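SusD family protein (Bacteroides uniformis, PDB 7KV1) probably binds beta-glucans as a SusD-like surface glycan-binding protein, helping this gut bacterium to capture polysaccharide at its cell surface. Local coordinates at residues A[316-321]-A[359-364]; A[337-342]-A[376-381]; A[326-331]-A[383-388]. All blocks are in the same frame, centred on the assembly; numbering follows the deposited sequence.

Interaction 1 (A[316-321]-A[359-364]); sequences ISPNSF and WVIAED
The contact belongs to the two-stranded antiparallel sheet formed by strands 358-360 and 376-378, at the point where the first strand runs out into a loop and meets the long irregular chain that follows helix 312-315. Three apolar groups meet W359 and one another here, and no hydrogen bond joins the two segments. The central pair is F321 and W359. Both have CG anti to the backbone N (chi1 -175° and 173°), so each ring extends from its own backbone toward the other and they meet tip to tip. The benzo edge of W359 points at the face of F321, with CH2 lying over it; the six-membered rings stand 5.6 Å apart between centroids and their planes are inclined at 79°, a T-shaped pair. At the near corner F321 CZ is 3.8 Å from W359 CZ2.

I361 completes the cluster. Its CG1 branch, anti to the carbonyl carbon, carries CD1 to one face of the W359 indole, toward the rim. That same methyl is 3.7 Å from F321 CE1 and equally 3.7 Å from P318 CG, so one carbon serves three neighbours. The ring of P318 abuts the tryptophan as well, with CD 3.7 Å from W359 CZ3, while S317 CB sits more loosely near the plane of the indole. The hydroxyl of S317 faces another way, bonding to the carbonyl oxygen of P313.

Outside the two segments, R382 makes a cation-pi contact with W359, and P318 and I361 both touch W377 on the neighbouring strand. The result is a buried aromatic-aliphatic cluster built round an edge-to-face pair, through which the two-stranded antiparallel sheet packs against the irregular loop after helix 312-315, within the SusD-family region.

Interaction 2 (A[337-342]-A[376-381]); sequences MPMRLE and IWLQKY
M339 and I376 cross obliquely, and their arrangement sets the contact. CG of M339 is anti to the backbone N (chi1 -169°), and the side chain runs on extended before bending at chi3 (-70°). Its CB lies 3.7 Å from I376 CG2, SD passes the same methyl, and the terminal CE reaches 4.0 Å from L378 CD1. The other branch of I376 goes to a second partner: CD1 approaches L341 CD1 at the start of helix 341-345.

W377 points its CB away, yet its indole swings back so that CZ3 lies 3.7 Å from P338 N, crossing the proline obliquely. The backbones are joined by a hydrogen bond from M339 N to I376 O, at 3.0 Å and 150°, with the donor well above the carbonyl plane. A water adds a bridge, donating to M337 O and accepting from L378 N, and lies in plane at the indole edge.

W377 NE1 bonds to Y367 OH. M337 of the loop and L378 of the strand both touch helix 71-76, M339 meets T357 of helix 353-357, and M339 and I376 touch C358 of the partner strand, so the loop leading into helix 341-345 packs with strand 376-378 against these elements.

Interaction 3 (A[326-331]-A[383-388]); sequences GWSKGN and PYDKNF
The indole of W327 has P383 laid over one face: CG sits 3.5 Å from the centroid of the six-membered ring and only 9° off its normal, a CH-pi contact in which the proline is almost perfectly centred. At the edge of the indole, near its plane, stands F388 CZ. The Y384 ring turns its own edge to G326, whose CA lies in the ring plane, which leaves no room for a beta carbon there.

Beside the rings D385 binds the loop. Its CG, anti to the carbonyl carbon (chi1 -62°), leads the carboxylate across to S328. OD1 takes the backbone N-H of S328 on its syn lone pair, in an almost straight bond of 3.1 Å, while S328 OG gives its proton to OD2 at 2.7 Å, from above the carboxylate plane. The backbone adds D385 N to G326 O at 2.7 Å, nearly along the C=O axis, and a water donates to that oxygen while accepting from K386 N. N331 ND2 folds back to S328 O at 3.0 Å, closing the turn.

An alanine in place of W327 would remove the broad face under P383 and the NE1 bond to Y399 OH, and would probably leave the proline poorly packed and the two loops less firmly joined.

F388 stacks on Y399. The contact thus joins the loop between helices 312-315 and 341-345 to the one between strands 376-378 and 403-407.

Overall arrangement
All three contacts tie the loop between helices 312-315 and 341-345 to the chain around strands 358-360 and 376-378. Interactions 1 and 2, with centres 10 Å apart, share that sheet: W359 N lies 2.7 Å from W377 O, a probable hydrogen bond. Interaction 3, centred 13 Å from interaction 1, continues its apolar cluster, with F321 CD2 3.4 Å from W327 CE3 and S317 CB 3.5 Å from P383 CG. Interactions 2 and 3 are 18 Å apart between centres and touch through a probable hydrogen bond from Q379 NE2 to Y384 OH, 3.0 Å. None supplies a residue to the cobalt hexammine site, which is lined by residues such as F266, R267 and Y408.

Interaction 1 (A[316-321]-A[359-364])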
# COMPACT_ATOMS: atom_id res chain seq x y z
N ILE A 316 -11.28 12.09 0.38
CA ILE A 316 -11.17 11.82 1.85
C ILE A 316 -11.21 13.10 2.69
O ILE A 316 -10.69 13.11 3.85
CB ILE A 316 -9.92 10.97 2.13
CG1 ILE A 316 -8.65 11.77 1.89
CG2 ILE A 316 -9.98 9.70 1.31
CD1 ILE A 316 -7.39 11.04 2.30
N SER A 317 -11.85 14.14 2.15
CA SER A 317 -12.04 15.46 2.80
C SER A 317 -13.54 15.72 3.02
O SER A 317 -14.41 15.17 2.37
CB SER A 317 -11.37 16.55 1.99
OG SER A 317 -11.77 16.51 0.62
N PRO A 318 -13.87 16.60 3.98
CA PRO A 318 -15.26 16.95 4.23
C PRO A 318 -15.91 17.71 3.07
O PRO A 318 -15.25 18.45 2.38
CB PRO A 318 -15.19 17.77 5.52
CG PRO A 318 -13.78 18.34 5.51
CD PRO A 318 -12.92 17.29 4.87
N ASN A 319 -17.21 17.51 2.94
CA ASN A 319 -18.10 18.08 1.91
C ASN A 319 -18.58 19.48 2.31
O ASN A 319 -18.91 19.69 3.48
CB ASN A 319 -19.31 17.18 1.72
CG ASN A 319 -20.15 17.60 0.53
OD1 ASN A 319 -21.16 18.26 0.70
ND2 ASN A 319 -19.70 17.23 -0.65
N SER A 320 -18.67 20.39 1.33
CA SER A 320 -19.19 21.78 1.49
C SER A 320 -18.45 22.44 2.65
O SER A 320 -19.11 23.01 3.55
CB SER A 320 -20.70 21.81 1.70
OG SER A 320 -21.38 20.99 0.73
N PHE A 321 -17.14 22.25 2.71
CA PHE A 321 -16.30 22.75 3.82
C PHE A 321 -16.31 24.28 3.78
O PHE A 321 -16.00 24.84 2.74
CB PHE A 321 -14.88 22.20 3.66
CG PHE A 321 -13.93 22.52 4.78
CD1 PHE A 321 -14.18 22.11 6.08
CD2 PHE A 321 -12.75 23.20 4.54
CE1 PHE A 321 -13.28 22.37 7.10
CE2 PHE A 321 -11.86 23.50 5.56
CZ PHE A 321 -12.12 23.07 6.84
N TRP A 359 -6.63 14.95 11.19
CA TRP A 359 -7.14 16.33 10.98
C TRP A 359 -8.47 16.45 11.72
O TRP A 359 -9.44 15.83 11.27
CB TRP A 359 -7.27 16.60 9.49
CG TRP A 359 -7.94 17.89 9.15
CD1 TRP A 359 -8.06 19.01 9.93
CD2 TRP A 359 -8.54 18.20 7.89
NE1 TRP A 359 -8.68 20.00 9.23
CE2 TRP A 359 -8.98 19.54 7.97
CE3 TRP A 359 -8.73 17.48 6.70
CZ2 TRP A 359 -9.67 20.13 6.92
CZ3 TRP A 359 -9.37 18.09 5.64
CH2 TRP A 359 -9.82 19.41 5.75
N VAL A 360 -8.46 17.13 12.87
CA VAL A 360 -9.65 17.23 13.75
C VAL A 360 -10.32 18.56 13.41
O VAL A 360 -9.64 19.60 13.51
CB VAL A 360 -9.30 17.16 15.24
CG1 VAL A 360 -10.54 17.40 16.11
CG2 VAL A 360 -8.64 15.85 15.62
N ILE A 361 -11.58 18.53 13.02
CA ILE A 361 -12.37 19.76 12.76
C ILE A 361 -13.22 20.06 14.00
O ILE A 361 -13.92 19.17 14.45
CB ILE A 361 -13.15 19.58 11.45
CG1 ILE A 361 -12.15 19.31 10.31
CG2 ILE A 361 -14.06 20.78 11.20
CD1 ILE A 361 -12.74 19.18 8.95
N ALA A 362 -13.07 21.25 14.59
CA ALA A 362 -13.84 21.72 15.77
C ALA A 362 -15.34 21.50 15.52
O ALA A 362 -15.78 21.72 14.36
CB ALA A 362 -13.52 23.18 16.02
N GLU A 363 -16.10 21.08 16.55
CA GLU A 363 -17.56 20.76 16.46
C GLU A 363 -18.33 22.00 15.99
O GLU A 363 -19.37 21.84 15.34
CB GLU A 363 -18.10 20.23 17.80
N ASP A 364 -17.79 23.20 16.24
CA ASP A 364 -18.43 24.50 15.94
C ASP A 364 -18.32 24.78 14.44
O ASP A 364 -19.03 25.68 14.00
CB ASP A 364 -17.82 25.63 16.77

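Interaction 2 (A[337-342]-A[376-381])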
# COMPACT_ATOMS: atom_id res chain seq x y z
N MET A 337 -13.65 7.92 3.89
CA MET A 337 -12.61 7.65 4.91
C MET A 337 -12.68 8.65 6.06
O MET A 337 -11.64 9.18 6.47
CB MET A 337 -11.21 7.70 4.29
CG MET A 337 -11.04 6.68 3.18
SD MET A 337 -10.39 5.12 3.82
CE MET A 337 -8.67 5.57 4.00
N PRO A 338 -13.86 8.90 6.68
CA PRO A 338 -13.88 9.49 8.01
C PRO A 338 -12.97 8.63 8.89
O PRO A 338 -13.09 7.37 8.87
CB PRO A 338 -15.31 9.39 8.52
CG PRO A 338 -16.14 8.96 7.35
CD PRO A 338 -15.21 8.58 6.21
N MET A 339 -12.10 9.29 9.63
CA MET A 339 -11.24 8.61 10.62
C MET A 339 -12.06 8.26 11.87
O MET A 339 -12.72 9.17 12.47
CB MET A 339 -10.03 9.44 11.03
CG MET A 339 -9.06 8.59 11.83
SD MET A 339 -7.57 9.45 12.17
CE MET A 339 -6.92 9.46 10.51
N ARG A 340 -11.94 7.02 12.35
CA ARG A 340 -12.66 6.58 13.57
C ARG A 340 -12.10 7.32 14.78
O ARG A 340 -10.87 7.58 14.81
CB ARG A 340 -12.59 5.07 13.81
CG ARG A 340 -13.26 4.31 12.67
CD ARG A 340 -12.89 2.84 12.54
NE ARG A 340 -13.46 2.02 13.58
CZ ARG A 340 -13.88 0.76 13.40
NH1 ARG A 340 -13.89 0.19 12.20
NH2 ARG A 340 -14.39 0.12 14.43
N LEU A 341 -12.97 7.63 15.73
CA LEU A 341 -12.57 8.28 17.01
C LEU A 341 -11.56 7.38 17.74
O LEU A 341 -10.61 7.89 18.35
CB LEU A 341 -13.82 8.52 17.88
CG LEU A 341 -13.57 9.19 19.23
CD1 LEU A 341 -12.79 10.50 19.09
CD2 LEU A 341 -14.90 9.44 19.96
N GLU A 342 -11.78 6.08 17.69
CA GLU A 342 -10.89 5.07 18.31
C GLU A 342 -9.48 5.23 17.72
O GLU A 342 -8.50 5.10 18.44
CB GLU A 342 -11.55 3.70 18.10
CG GLU A 342 -13.00 3.59 18.63
CD GLU A 342 -14.21 4.30 17.98
OE1 GLU A 342 -14.31 4.39 16.73
OE2 GLU A 342 -15.12 4.74 18.73
N ILE A 376 -13.34 13.94 12.08
CA ILE A 376 -11.89 13.60 11.99
C ILE A 376 -11.63 13.02 10.61
O ILE A 376 -12.45 12.20 10.17
CB ILE A 376 -11.41 12.63 13.08
CG1 ILE A 376 -11.95 12.99 14.46
CG2 ILE A 376 -9.90 12.53 13.06
CD1 ILE A 376 -11.65 11.96 15.49
N TRP A 377 -10.52 13.43 10.01
CA TRP A 377 -10.09 13.06 8.66
C TRP A 377 -8.61 12.74 8.68
O TRP A 377 -7.94 13.07 9.68
CB TRP A 377 -10.42 14.19 7.69
CG TRP A 377 -11.86 14.61 7.72
CD1 TRP A 377 -12.42 15.62 8.44
CD2 TRP A 377 -12.95 13.95 7.04
NE1 TRP A 377 -13.78 15.64 8.25
CE2 TRP A 377 -14.13 14.65 7.37
CE3 TRP A 377 -13.04 12.85 6.20
CZ2 TRP A 377 -15.38 14.27 6.88
CZ3 TRP A 377 -14.28 12.49 5.70
CH2 TRP A 377 -15.43 13.19 6.04
N LEU A 378 -8.11 12.15 7.59
CA LEU A 378 -6.66 11.82 7.46
C LEU A 378 -5.90 13.11 7.09
O LEU A 378 -6.12 13.66 6.00
CB LEU A 378 -6.49 10.72 6.41
CG LEU A 378 -5.06 10.28 6.11
CD1 LEU A 378 -4.42 9.63 7.33
CD2 LEU A 378 -5.04 9.32 4.93
N GLN A 379 -5.01 13.54 7.96
CA GLN A 379 -4.15 14.73 7.74
C GLN A 379 -3.09 14.43 6.67
O GLN A 379 -2.69 15.35 5.97
CB GLN A 379 -3.57 15.15 9.09
CG GLN A 379 -2.52 16.24 8.98
CD GLN A 379 -3.13 17.60 8.72
OE1 GLN A 379 -4.23 17.90 9.19
NE2 GLN A 379 -2.40 18.42 7.99
N LYS A 380 -2.61 13.20 6.56
CA LYS A 380 -1.39 12.88 5.76
C LYS A 380 -1.61 13.29 4.30
O LYS A 380 -0.60 13.67 3.63
CB LYS A 380 -1.06 11.39 5.86
CG LYS A 380 -0.50 11.00 7.23
CD LYS A 380 -0.12 9.53 7.32
CE LYS A 380 0.44 9.16 8.67
NZ LYS A 380 0.46 7.69 8.83
N TYR A 381 -2.85 13.15 3.80
CA TYR A 381 -3.19 13.40 2.38
C TYR A 381 -4.37 14.38 2.30
O TYR A 381 -5.10 14.32 1.32
CB TYR A 381 -3.44 12.07 1.65
CG TYR A 381 -2.22 11.18 1.56
CD1 TYR A 381 -1.18 11.47 0.69
CD2 TYR A 381 -2.13 10.00 2.30
CE1 TYR A 381 -0.07 10.65 0.58
CE2 TYR A 381 -1.02 9.17 2.20
CZ TYR A 381 0.01 9.49 1.34
OH TYR A 381 1.12 8.69 1.21
O HOH W 1 -9.89 11.10 5.55

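Interaction 3 (A[326-331]-A[383-388])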
# COMPACT_ATOMS: atom_id res chain seq x y z
N GLY A 326 -5.60 26.90 4.79
CA GLY A 326 -4.90 26.19 3.72
C GLY A 326 -5.81 25.70 2.61
O GLY A 326 -5.28 25.35 1.52
N TRP A 327 -7.12 25.66 2.84
CA TRP A 327 -8.08 25.13 1.82
C TRP A 327 -9.33 26.00 1.77
O TRP A 327 -10.05 26.09 2.77
CB TRP A 327 -8.42 23.67 2.14
CG TRP A 327 -9.05 22.89 1.02
CD1 TRP A 327 -8.68 22.84 -0.29
CD2 TRP A 327 -10.13 21.95 1.17
NE1 TRP A 327 -9.49 21.97 -0.98
CE2 TRP A 327 -10.39 21.41 -0.10
CE3 TRP A 327 -10.92 21.56 2.25
CZ2 TRP A 327 -11.37 20.46 -0.30
CZ3 TRP A 327 -11.90 20.62 2.05
CH2 TRP A 327 -12.11 20.08 0.79
N SER A 328 -9.60 26.58 0.59
CA SER A 328 -10.68 27.58 0.37
C SER A 328 -12.07 26.93 0.35
O SER A 328 -12.21 25.75 -0.11
CB SER A 328 -10.44 28.33 -0.91
OG SER A 328 -9.21 29.03 -0.83
N LYS A 329 -13.07 27.70 0.75
CA LYS A 329 -14.50 27.40 0.51
C LYS A 329 -14.68 27.14 -1.00
O LYS A 329 -13.89 27.70 -1.77
CB LYS A 329 -15.36 28.57 1.01
CG LYS A 329 -16.82 28.22 1.25
CD LYS A 329 -17.68 29.36 1.74
CE LYS A 329 -18.98 28.84 2.33
NZ LYS A 329 -20.09 29.77 2.09
N GLY A 330 -15.65 26.29 -1.38
CA GLY A 330 -16.06 26.01 -2.77
C GLY A 330 -15.23 24.94 -3.45
O GLY A 330 -15.32 24.80 -4.70
N ASN A 331 -14.40 24.22 -2.68
CA ASN A 331 -13.61 23.06 -3.19
C ASN A 331 -14.35 21.76 -2.84
O ASN A 331 -15.09 21.73 -1.84
CB ASN A 331 -12.17 23.12 -2.67
CG ASN A 331 -11.33 24.13 -3.43
OD1 ASN A 331 -11.12 23.97 -4.63
ND2 ASN A 331 -10.87 25.17 -2.74
N PRO A 383 -6.47 17.84 1.57
CA PRO A 383 -6.37 18.83 0.50
C PRO A 383 -5.88 20.17 1.07
O PRO A 383 -6.31 20.54 2.18
CB PRO A 383 -7.79 18.95 -0.05
CG PRO A 383 -8.66 18.60 1.15
CD PRO A 383 -7.87 17.55 1.92
N TYR A 384 -5.02 20.82 0.29
CA TYR A 384 -4.53 22.22 0.45
C TYR A 384 -4.58 22.94 -0.90
O TYR A 384 -4.13 22.34 -1.88
CB TYR A 384 -3.08 22.23 0.92
CG TYR A 384 -2.93 21.89 2.38
CD1 TYR A 384 -3.45 22.73 3.34
CD2 TYR A 384 -2.32 20.73 2.79
CE1 TYR A 384 -3.33 22.44 4.69
CE2 TYR A 384 -2.18 20.42 4.13
CZ TYR A 384 -2.69 21.27 5.08
OH TYR A 384 -2.60 20.99 6.39
N ASP A 385 -4.98 24.22 -0.93
CA ASP A 385 -4.99 25.03 -2.19
C ASP A 385 -3.60 24.99 -2.85
O ASP A 385 -3.52 24.72 -4.05
CB ASP A 385 -5.40 26.49 -1.97
CG ASP A 385 -6.81 26.65 -1.43
OD1 ASP A 385 -7.67 25.83 -1.77
OD2 ASP A 385 -7.01 27.56 -0.64
N LYS A 386 -2.54 25.18 -2.08
CA LYS A 386 -1.16 25.21 -2.63
C LYS A 386 -0.82 23.92 -3.38
O LYS A 386 0.15 23.96 -4.12
CB LYS A 386 -0.17 25.47 -1.49
CG LYS A 386 -0.11 24.37 -0.44
CD LYS A 386 1.02 24.54 0.55
CE LYS A 386 1.47 23.23 1.15
NZ LYS A 386 2.20 22.43 0.14
N ASN A 387 -1.58 22.81 -3.21
CA ASN A 387 -1.26 21.48 -3.79
C ASN A 387 -2.13 21.16 -5.03
O ASN A 387 -1.95 20.07 -5.59
CB ASN A 387 -1.43 20.37 -2.74
CG ASN A 387 -0.40 20.39 -1.62
OD1 ASN A 387 0.73 20.85 -1.79
ND2 ASN A 387 -0.79 19.91 -0.45
N PHE A 388 -2.99 22.07 -5.50
CA PHE A 388 -3.85 21.86 -6.70
C PHE A 388 -3.04 21.72 -7.99
O PHE A 388 -2.23 22.62 -8.24
CB PHE A 388 -4.73 23.08 -6.97
CG PHE A 388 -5.99 23.16 -6.16
CD1 PHE A 388 -6.86 22.08 -6.08
CD2 PHE A 388 -6.36 24.36 -5.57
CE1 PHE A 388 -8.04 22.19 -5.37
CE2 PHE A 388 -7.55 24.46 -4.86
CZ PHE A 388 -8.38 23.37 -4.77
O HOH W 2 -2.89 26.03 0.89